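Local coordinates for protein polynucleotide 5'-triphosphatase (Acanthamoeba polyphaga mimivirus, PDB 3BGY) that removes the terminal phosphate from the 5'-triphosphate end of mRNA, as the triphosphatase domain of a probable multifunctional mRNA-capping enzyme, at residues Y71-L76 / R85-N90; N107-Y112 / E168-R173. One frame throughout, in Å; residues are numbered along the deposited sequence. Where two conformers were deposited one is given.

Overall arrangement
Strand 66-77 is the first of the two neighbouring strands that meet in contact 1. The chain turns within a few residues and returns as strand 83-88, so contact 1 closes a short beta hairpin. Helices 91-101 and 106-115 follow, and contact 2 opens on the second of them. It closes 55 residues later, after strands 122-136 and 142-152, on strand 169-183. The contacts are thus in series, neither nested nor crossed. Strand 169-183 lies along the other edge of strand 66-77, away from strand 83-88, with backbone bonds from Asp73 to Arg173 and Ser75 to Met171. Hairpin and strand 169-183 form three adjacent strands of the barrel wall, and helix 106-115 packs against them.

Contact 1. Residues Y71-L76 / R85-N90; sequences YLDISL and RVSLFN
Leu72 faces Leu88 and Ile74 faces Val86 as hydrogen-bonded antiparallel pairs, each joined by two backbone bonds; Ile74 N to Val86 O, at 2.8 Å, is close to straight. Between and beyond them, Asp73 with Ser87 and Ser75 with Arg85 are non-hydrogen-bonded pairs.

Polar contacts lie on the face of Asp73, Ser75, Arg85 and Ser87. Ser87 OG donates to Asp73 OD1 over 2.6 Å, reaching the syn side but 31° out of the carboxylate plane. The other oxygen, Asp73 OD2, is in a long salt bridge with Arg85 NH1 (4.0 Å); it stands well out of the guanidinium plane, so charge alone connects them. Weak, long ion pairs also run from Asp73 to Lys175 and from Arg85 to Glu149. Ser75 OG touches the aliphatic Arg85 CG at 3.5 Å.

The two strands make a beta hairpin in the wall of the closed antiparallel barrel of a tunnel triphosphatase. Helix 106-115 packs on Ile74 and Val86, whereas the polar residues are directed to the opposite face of the sheet, consistent with the tunnel interior.

Among apolar contacts, Ile74 CD1 meets Leu88 CD1 at 3.8 Å on the face these two residues share. At the hairpin's open end, the rings of Tyr71 and Phe89 lie side by side in an offset stack, centroids 4.7 Å apart and planes inclined by 24°. Tyr71 CG sits between its backbone N and carbonyl carbon (chi1 61°), which brings the ring beside Phe89. Tyr71 CB itself lies over the Phe89 ring face, 4.0 Å from its centroid, in a CH-pi contact.

Contact 2. Residues N107-Y112 / E168-R173; sequences NDISRY and ERIMYR
Ile109 and Ser110 face Glu168, Ile170 and Tyr172 where helix 107-112 passes over the start of strand 169-173. The axes come within 9.7 Å at an angle of 73°, so the helix runs steeply across the strand, and the closest CA atoms, those of Ser110 and Glu168, are 7.8 Å apart. Side chains therefore carry the whole contact. Both Ile109 and Ile170 direct CB at the opposing segment. Ile170 CG1, anti to the carbonyl carbon (chi1 -51°), leads its chain on toward the helix. Ile170 CD1 reaches Ile109 CG2 at 4.0 Å and lies 3.8 Å from Ser110 OG, so the methyl touches both helix residues. Two residues on from Ile170, Tyr172 brings its hydroxyl to the helix, OH touching Ile109 CD1 at 3.5 Å and the CG2 branch slightly farther off. Phe97 of helix 91-101 packs on both Ile109 and Tyr172, and Ile74 and Leu76 of strand 66-77 lie beside Ile170.

At the polar end, one water joins the segments: it donates to Glu168 OE1 at 2.7 Å and is 2.8 Å from Ser110 OG. Ser110 OG is also bonded to Ser106 O; both serine bonds belong to the conformer described here and are doubtful for the second one deposited. The carboxylate of Glu168 also accepts from the backbone N atoms of Gly166 and Thr165. On the helix itself, Asn107 O receives Arg111 N and Arg111 NE from opposite faces of its plane, while Arg111 NH2 forms a salt bridge with Asp108 OD1. The arrangement is that of a helix packed against the triphosphatase's antiparallel tunnel barrel, here across the first residues of strand 169-183, where Ile170 and Tyr172 meet the helix.

Contact 1. Residues Y71-L76 / R85-N90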
ATOM      1  N   TYR A  71       8.600  -7.001  -4.807  1.00 15.96           N
ATOM      2  CA  TYR A  71       7.799  -6.727  -6.000  1.00 14.57           C
ATOM      3  C   TYR A  71       8.012  -5.336  -6.547  1.00 17.26           C
ATOM      4  O   TYR A  71       8.433  -4.447  -5.829  1.00 14.78           O
ATOM      5  CB  TYR A  71       6.300  -6.965  -5.738  1.00 13.45           C
ATOM      6  CG  TYR A  71       5.654  -6.111  -4.666  1.00 16.05           C
ATOM      7  CD1 TYR A  71       5.777  -6.443  -3.308  1.00 16.12           C
ATOM      8  CD2 TYR A  71       4.842  -5.022  -5.013  1.00 15.02           C
ATOM      9  CE1 TYR A  71       5.086  -5.704  -2.322  1.00 18.00           C
ATOM     10  CE2 TYR A  71       4.142  -4.283  -4.038  1.00 20.02           C
ATOM     11  CZ  TYR A  71       4.271  -4.630  -2.702  1.00 19.20           C
ATOM     12  OH  TYR A  71       3.611  -3.886  -1.752  1.00 21.04           O
ATOM     13  N   LEU A  72       7.675  -5.156  -7.820  1.00 13.60           N
ATOM     14  CA  LEU A  72       7.798  -3.859  -8.471  1.00 12.64           C
ATOM     15  C   LEU A  72       6.403  -3.287  -8.778  1.00 15.16           C
ATOM     16  O   LEU A  72       5.589  -3.930  -9.461  1.00 12.93           O
ATOM     17  CB  LEU A  72       8.587  -4.006  -9.796  1.00 12.77           C
ATOM     18  CG  LEU A  72       8.687  -2.722 -10.621  1.00 13.74           C
ATOM     19  CD1 LEU A  72       9.494  -1.691  -9.900  1.00 17.33           C
ATOM     20  CD2 LEU A  72       9.266  -3.008 -12.003  1.00 17.09           C
ATOM     21  N   ASP A  73       6.115  -2.095  -8.244  1.00 12.07           N
ATOM     22  CA  ASP A  73       4.855  -1.396  -8.523  1.00 13.53           C
ATOM     23  C   ASP A  73       5.073  -0.386  -9.633  1.00 18.34           C
ATOM     24  O   ASP A  73       5.988   0.430  -9.554  1.00 17.48           O
ATOM     25  CB  ASP A  73       4.369  -0.574  -7.319  1.00 15.73           C
ATOM     26  CG  ASP A  73       3.551  -1.370  -6.346  1.00 21.50           C
ATOM     27  OD1 ASP A  73       3.195  -2.519  -6.648  1.00 22.19           O
ATOM     28  OD2 ASP A  73       3.218  -0.818  -5.279  1.00 24.60           O
ATOM     29  N   ILE A  74       4.204  -0.410 -10.642  1.00 13.02           N
ATOM     30  CA  ILE A  74       4.295   0.547 -11.744  1.00 11.36           C
ATOM     31  C   ILE A  74       2.969   1.266 -11.695  1.00 11.94           C
ATOM     32  O   ILE A  74       1.908   0.670 -11.890  1.00 14.16           O
ATOM     33  CB  ILE A  74       4.490  -0.128 -13.130  1.00 12.30           C
ATOM     34  CG1 ILE A  74       5.750  -0.987 -13.140  1.00 15.91           C
ATOM     35  CG2 ILE A  74       4.693   0.937 -14.215  1.00 15.73           C
ATOM     36  CD1 ILE A  74       5.475  -2.452 -12.966  1.00 21.73           C
ATOM     37  N   SER A  75       3.025   2.550 -11.364  1.00 12.05           N
ATOM     38  CA  SER A  75       1.800   3.322 -11.266  1.00 10.63           C
ATOM     39  C   SER A  75       1.652   4.295 -12.421  1.00 15.92           C
ATOM     40  O   SER A  75       2.568   5.080 -12.688  1.00 15.02           O
ATOM     41  CB  SER A  75       1.795   4.138  -9.976  1.00 15.15           C
ATOM     42  OG  SER A  75       1.843   3.305  -8.832  1.00 15.58           O
ATOM     43  N   LEU A  76       0.501   4.236 -13.090  1.00 11.86           N
ATOM     44  CA  LEU A  76       0.184   5.196 -14.158  1.00 12.56           C
ATOM     45  C   LEU A  76      -0.696   6.230 -13.505  1.00 13.28           C
ATOM     46  O   LEU A  76      -1.771   5.906 -12.999  1.00 14.71           O
ATOM     47  CB  LEU A  76      -0.569   4.549 -15.314  1.00 12.28           C
ATOM     48  CG  LEU A  76       0.055   3.330 -15.950  1.00 16.55           C
ATOM     49  CD1 LEU A  76      -0.877   2.932 -17.099  1.00 12.59           C
ATOM     50  CD2 LEU A  76       1.476   3.606 -16.478  1.00 20.46           C
ATOM     51  N   ARG A  85      -2.496   0.988 -11.164  1.00 11.06           N
ATOM     52  CA  ARG A  85      -1.246   0.388 -10.683  1.00 10.29           C
ATOM     53  C   ARG A  85      -1.118  -1.115 -10.888  1.00 13.58           C
ATOM     54  O   ARG A  85      -2.018  -1.865 -10.545  1.00 14.62           O
ATOM     55  CB  ARG A  85      -1.073   0.696  -9.186  1.00 12.28           C
ATOM     56  CG  ARG A  85       0.243   0.191  -8.541  1.00 15.18           C
ATOM     57  CD  ARG A  85       0.219   0.387  -7.042  1.00 21.83           C
ATOM     58  NE  ARG A  85      -0.772  -0.474  -6.403  1.00 24.94           N
ATOM     59  CZ  ARG A  85      -1.058  -0.455  -5.099  1.00 39.47           C
ATOM     60  NH1 ARG A  85      -0.427   0.379  -4.279  1.00 42.99           N
ATOM     61  NH2 ARG A  85      -1.977  -1.271  -4.610  1.00 39.20           N
ATOM     62  N   VAL A  86       0.013  -1.528 -11.447  1.00 13.84           N
ATOM     63  CA  VAL A  86       0.304  -2.936 -11.641  1.00 13.72           C
ATOM     64  C   VAL A  86       1.448  -3.335 -10.694  1.00 14.43           C
ATOM     65  O   VAL A  86       2.476  -2.643 -10.634  1.00 14.25           O
ATOM     66  CB  VAL A  86       0.708  -3.228 -13.101  1.00 16.95           C
ATOM     67  CG1 VAL A  86       1.278  -4.622 -13.240  1.00 17.46           C
ATOM     68  CG2 VAL A  86      -0.499  -3.069 -14.002  1.00 17.63           C
ATOM     69  N   SER A  87       1.273  -4.427  -9.950  1.00 12.98           N
ATOM     70  CA  SER A  87       2.331  -4.931  -9.075  1.00 14.51           C
ATOM     71  C   SER A  87       2.841  -6.243  -9.676  1.00 14.28           C
ATOM     72  O   SER A  87       2.054  -7.168  -9.854  1.00 16.98           O
ATOM     73  CB  SER A  87       1.794  -5.204  -7.667  1.00 14.67           C
ATOM     74  OG  SER A  87       1.160  -4.045  -7.145  1.00 19.03           O
ATOM     75  N   LEU A  88       4.132  -6.301  -9.968  1.00 12.65           N
ATOM     76  CA  LEU A  88       4.765  -7.501 -10.547  1.00 13.90           C
ATOM     77  C   LEU A  88       5.485  -8.250  -9.441  1.00 17.09           C
ATOM     78  O   LEU A  88       6.454  -7.733  -8.879  1.00 14.23           O
ATOM     79  CB  LEU A  88       5.745  -7.093 -11.640  1.00 13.20           C
ATOM     80  CG  LEU A  88       5.166  -6.349 -12.842  1.00 15.15           C
ATOM     81  CD1 LEU A  88       6.285  -6.021 -13.832  1.00 15.86           C
ATOM     82  CD2 LEU A  88       4.093  -7.208 -13.532  1.00 19.00           C
ATOM     83  N   PHE A  89       5.035  -9.484  -9.167  1.00 14.74           N
ATOM     84  CA  PHE A  89       5.613 -10.304  -8.098  1.00 16.42           C
ATOM     85  C   PHE A  89       6.607 -11.356  -8.571  1.00 18.76           C
ATOM     86  O   PHE A  89       7.370 -11.904  -7.776  1.00 20.59           O
ATOM     87  CB  PHE A  89       4.502 -10.985  -7.280  1.00 16.86           C
ATOM     88  CG  PHE A  89       3.722 -10.036  -6.413  1.00 15.88           C
ATOM     89  CD1 PHE A  89       2.607  -9.356  -6.936  1.00 17.97           C
ATOM     90  CD2 PHE A  89       4.067  -9.841  -5.059  1.00 18.72           C
ATOM     91  CE1 PHE A  89       1.845  -8.487  -6.129  1.00 21.72           C
ATOM     92  CE2 PHE A  89       3.298  -8.970  -4.240  1.00 15.46           C
ATOM     93  CZ  PHE A  89       2.190  -8.295  -4.773  1.00 20.98           C
ATOM     94  N   ASN A  90       6.577 -11.669  -9.862  1.00 17.18           N
ATOM     95  CA  ASN A  90       7.508 -12.679 -10.381  1.00 23.63           C
ATOM     96  C   ASN A  90       8.869 -12.007 -10.656  1.00 20.17           C
ATOM     97  O   ASN A  90       8.952 -11.115 -11.479  1.00 19.32           O
ATOM     98  CB  ASN A  90       6.903 -13.308 -11.636  1.00 24.52           C
ATOM     99  CG  ASN A  90       7.802 -14.354 -12.250  1.00 29.97           C
ATOM    100  OD1 ASN A  90       8.705 -14.025 -13.006  1.00 24.67           O
ATOM    101  ND2 ASN A  90       7.583 -15.610 -11.893  1.00 31.39           N
TER

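Contact 2. Residues N107-Y112 / E168-R173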
ATOM      1  N   ASN A 107       4.941   6.231 -23.432  1.00 20.22           N
ATOM      2  CA  ASN A 107       3.699   5.786 -24.075  1.00 23.59           C
ATOM      3  C   ASN A 107       3.735   4.278 -24.322  1.00 18.96           C
ATOM      4  O   ASN A 107       2.714   3.617 -24.137  1.00 22.85           O
ATOM      5  CB  ASN A 107       3.450   6.523 -25.393  1.00 28.74           C
ATOM      6  CG  ASN A 107       2.005   6.413 -25.850  1.00 36.10           C
ATOM      7  OD1 ASN A 107       1.711   5.772 -26.853  1.00 49.06           O
ATOM      8  ND2 ASN A 107       1.099   7.030 -25.104  1.00 42.08           N
ATOM      9  N   ASP A 108       4.916   3.748 -24.670  1.00 20.70           N
ATOM     10  CA  ASP A 108       5.130   2.300 -24.893  1.00 20.62           C
ATOM     11  C   ASP A 108       4.944   1.561 -23.576  1.00 20.78           C
ATOM     12  O   ASP A 108       4.371   0.469 -23.549  1.00 24.15           O
ATOM     13  CB  ASP A 108       6.557   1.994 -25.374  1.00 24.23           C
ATOM     14  CG  ASP A 108       6.771   2.284 -26.867  1.00 32.85           C
ATOM     15  OD1 ASP A 108       5.780   2.411 -27.610  1.00 30.43           O
ATOM     16  OD2 ASP A 108       7.943   2.369 -27.279  1.00 34.62           O
ATOM     17  N   ILE A 109       5.446   2.164 -22.490  1.00 20.02           N
ATOM     18  CA  ILE A 109       5.319   1.582 -21.160  1.00 18.84           C
ATOM     19  C   ILE A 109       3.860   1.580 -20.689  1.00 16.26           C
ATOM     20  O   ILE A 109       3.367   0.536 -20.220  1.00 21.19           O
ATOM     21  CB  ILE A 109       6.244   2.296 -20.117  1.00 14.64           C
ATOM     22  CG1 ILE A 109       7.702   2.132 -20.526  1.00 17.53           C
ATOM     23  CG2 ILE A 109       5.976   1.727 -18.669  1.00 17.96           C
ATOM     24  CD1 ILE A 109       8.724   2.947 -19.742  1.00 19.86           C
ATOM     25  N   SER A 110       3.158   2.701 -20.855  0.50 17.31           N
ATOM     26  CA  SER A 110       1.754   2.797 -20.445  0.50 15.60           C
ATOM     27  C   SER A 110       0.863   1.810 -21.191  0.50 18.13           C
ATOM     28  O   SER A 110       0.052   1.112 -20.584  0.50 14.08           O
ATOM     29  CB  SER A 110       1.210   4.203 -20.655  0.50 16.48           C
ATOM     30  OG  SER A 110       1.872   5.136 -19.833  0.50 13.19           O
ATOM     31  N   ARG A 111       1.132   1.656 -22.487  1.00 19.79           N
ATOM     32  CA  ARG A 111       0.326   0.762 -23.333  1.00 19.01           C
ATOM     33  C   ARG A 111       0.561  -0.693 -22.918  1.00 19.43           C
ATOM     34  O   ARG A 111      -0.391  -1.463 -22.836  1.00 22.20           O
ATOM     35  CB  ARG A 111       0.647   1.000 -24.808  1.00 20.48           C
ATOM     36  CG  ARG A 111      -0.121   2.185 -25.363  1.00 24.60           C
ATOM     37  CD  ARG A 111       0.214   2.402 -26.837  1.00 36.20           C
ATOM     38  NE  ARG A 111       1.579   2.887 -27.002  1.00 43.48           N
ATOM     39  CZ  ARG A 111       2.233   2.947 -28.161  1.00 51.56           C
ATOM     40  NH1 ARG A 111       1.657   2.536 -29.282  1.00 38.24           N
ATOM     41  NH2 ARG A 111       3.444   3.488 -28.198  1.00 48.08           N
ATOM     42  N   TYR A 112       1.801  -1.006 -22.544  1.00 19.24           N
ATOM     43  CA  TYR A 112       2.174  -2.342 -22.071  1.00 22.33           C
ATOM     44  C   TYR A 112       1.486  -2.591 -20.732  1.00 21.95           C
ATOM     45  O   TYR A 112       0.867  -3.637 -20.532  1.00 20.87           O
ATOM     46  CB  TYR A 112       3.702  -2.502 -21.928  1.00 21.94           C
ATOM     47  CG  TYR A 112       4.152  -3.813 -21.256  1.00 27.78           C
ATOM     48  CD1 TYR A 112       4.199  -5.030 -21.983  1.00 37.38           C
ATOM     49  CD2 TYR A 112       4.497  -3.848 -19.877  1.00 33.38           C
ATOM     50  CE1 TYR A 112       4.583  -6.255 -21.350  1.00 38.05           C
ATOM     51  CE2 TYR A 112       4.874  -5.073 -19.236  1.00 33.74           C
ATOM     52  CZ  TYR A 112       4.912  -6.258 -19.981  1.00 39.46           C
ATOM     53  OH  TYR A 112       5.277  -7.432 -19.357  1.00 53.83           O
ATOM     54  N   GLU A 168       0.205  10.706 -19.446  1.00 20.31           N
ATOM     55  CA  GLU A 168       0.255  10.042 -18.128  1.00 22.74           C
ATOM     56  C   GLU A 168       1.633  10.185 -17.496  1.00 22.55           C
ATOM     57  O   GLU A 168       2.646  10.235 -18.213  1.00 20.66           O
ATOM     58  CB  GLU A 168      -0.008   8.531 -18.267  1.00 19.89           C
ATOM     59  CG  GLU A 168      -1.441   8.132 -18.627  1.00 23.65           C
ATOM     60  CD  GLU A 168      -1.820   8.410 -20.077  1.00 25.02           C
ATOM     61  OE1 GLU A 168      -0.914   8.435 -20.939  1.00 25.80           O
ATOM     62  OE2 GLU A 168      -3.028   8.603 -20.340  1.00 27.87           O
ATOM     63  N   ARG A 169       1.653  10.277 -16.162  1.00 14.56           N
ATOM     64  CA  ARG A 169       2.901  10.303 -15.410  1.00 13.07           C
ATOM     65  C   ARG A 169       3.133   8.855 -14.945  1.00 13.61           C
ATOM     66  O   ARG A 169       2.165   8.092 -14.804  1.00 18.33           O
ATOM     67  CB  ARG A 169       2.798  11.231 -14.181  1.00 15.15           C
ATOM     68  CG  ARG A 169       2.709  12.738 -14.488  1.00 21.88           C
ATOM     69  CD  ARG A 169       2.336  13.509 -13.202  1.00 23.90           C
ATOM     70  NE  ARG A 169       2.463  14.981 -13.265  1.00 20.69           N
ATOM     71  CZ  ARG A 169       1.556  15.794 -13.808  1.00 23.07           C
ATOM     72  NH1 ARG A 169       0.453  15.301 -14.361  1.00 27.62           N
ATOM     73  NH2 ARG A 169       1.698  17.118 -13.709  1.00 24.86           N
ATOM     74  N   ILE A 170       4.385   8.430 -14.813  1.00 14.07           N
ATOM     75  CA  ILE A 170       4.644   7.070 -14.336  1.00 13.25           C
ATOM     76  C   ILE A 170       5.578   7.101 -13.132  1.00 15.83           C
ATOM     77  O   ILE A 170       6.527   7.889 -13.087  1.00 16.27           O
ATOM     78  CB  ILE A 170       5.258   6.148 -15.409  1.00 15.93           C
ATOM     79  CG1 ILE A 170       4.436   6.210 -16.696  1.00 16.74           C
ATOM     80  CG2 ILE A 170       5.246   4.684 -14.922  1.00 16.46           C
ATOM     81  CD1 ILE A 170       5.138   5.577 -17.869  1.00 19.48           C
ATOM     82  N   MET A 171       5.282   6.254 -12.153  0.50 13.46           N
ATOM     83  CA  MET A 171       6.107   6.139 -10.957  0.50 15.14           C
ATOM     84  C   MET A 171       6.414   4.667 -10.711  0.50 12.57           C
ATOM     85  O   MET A 171       5.562   3.794 -10.947  0.50 13.01           O
ATOM     86  CB  MET A 171       5.407   6.761  -9.747  0.50 18.51           C
ATOM     87  CG  MET A 171       6.209   6.698  -8.452  0.50 18.92           C
ATOM     88  SD  MET A 171       5.301   7.429  -7.117  0.50 25.09           S
ATOM     89  CE  MET A 171       3.731   6.507  -7.220  0.50 25.69           C
ATOM     90  N   TYR A 172       7.650   4.411 -10.284  1.00 10.91           N
ATOM     91  CA  TYR A 172       8.130   3.057  -9.998  1.00 15.91           C
ATOM     92  C   TYR A 172       8.509   2.920  -8.549  1.00 15.89           C
ATOM     93  O   TYR A 172       9.129   3.815  -7.987  1.00 15.48           O
ATOM     94  CB  TYR A 172       9.368   2.737 -10.829  1.00 12.21           C
ATOM     95  CG  TYR A 172       9.131   2.923 -12.302  1.00 13.25           C
ATOM     96  CD1 TYR A 172       8.549   1.897 -13.067  1.00 16.28           C
ATOM     97  CD2 TYR A 172       9.409   4.160 -12.934  1.00 15.85           C
ATOM     98  CE1 TYR A 172       8.249   2.091 -14.422  1.00 14.60           C
ATOM     99  CE2 TYR A 172       9.102   4.368 -14.323  1.00 13.92           C
ATOM    100  CZ  TYR A 172       8.527   3.319 -15.038  1.00 19.80           C
ATOM    101  OH  TYR A 172       8.236   3.468 -16.361  1.00 19.80           O
ATOM    102  N   ARG A 173       8.035   1.851  -7.916  1.00 11.62           N
ATOM    103  CA  ARG A 173       8.396   1.594  -6.529  1.00 13.50           C
ATOM    104  C   ARG A 173       8.763   0.132  -6.409  1.00 13.48           C
ATOM    105  O   ARG A 173       7.938  -0.722  -6.688  1.00 16.90           O
ATOM    106  CB  ARG A 173       7.253   1.925  -5.562  1.00 16.62           C
ATOM    107  CG  ARG A 173       7.017   3.418  -5.414  1.00 13.35           C
ATOM    108  CD  ARG A 173       5.956   3.745  -4.397  1.00 26.03           C
ATOM    109  NE  ARG A 173       5.852   5.196  -4.250  1.00 29.56           N
ATOM    110  CZ  ARG A 173       4.725   5.860  -4.010  1.00 46.17           C
ATOM    111  NH1 ARG A 173       3.571   5.214  -3.883  1.00 55.79           N
ATOM    112  NH2 ARG A 173       4.742   7.189  -3.964  1.00 47.45           N
TER
HETATM  113  O   HOH W   1       1.528   7.354 -21.510  1.00 26.32           O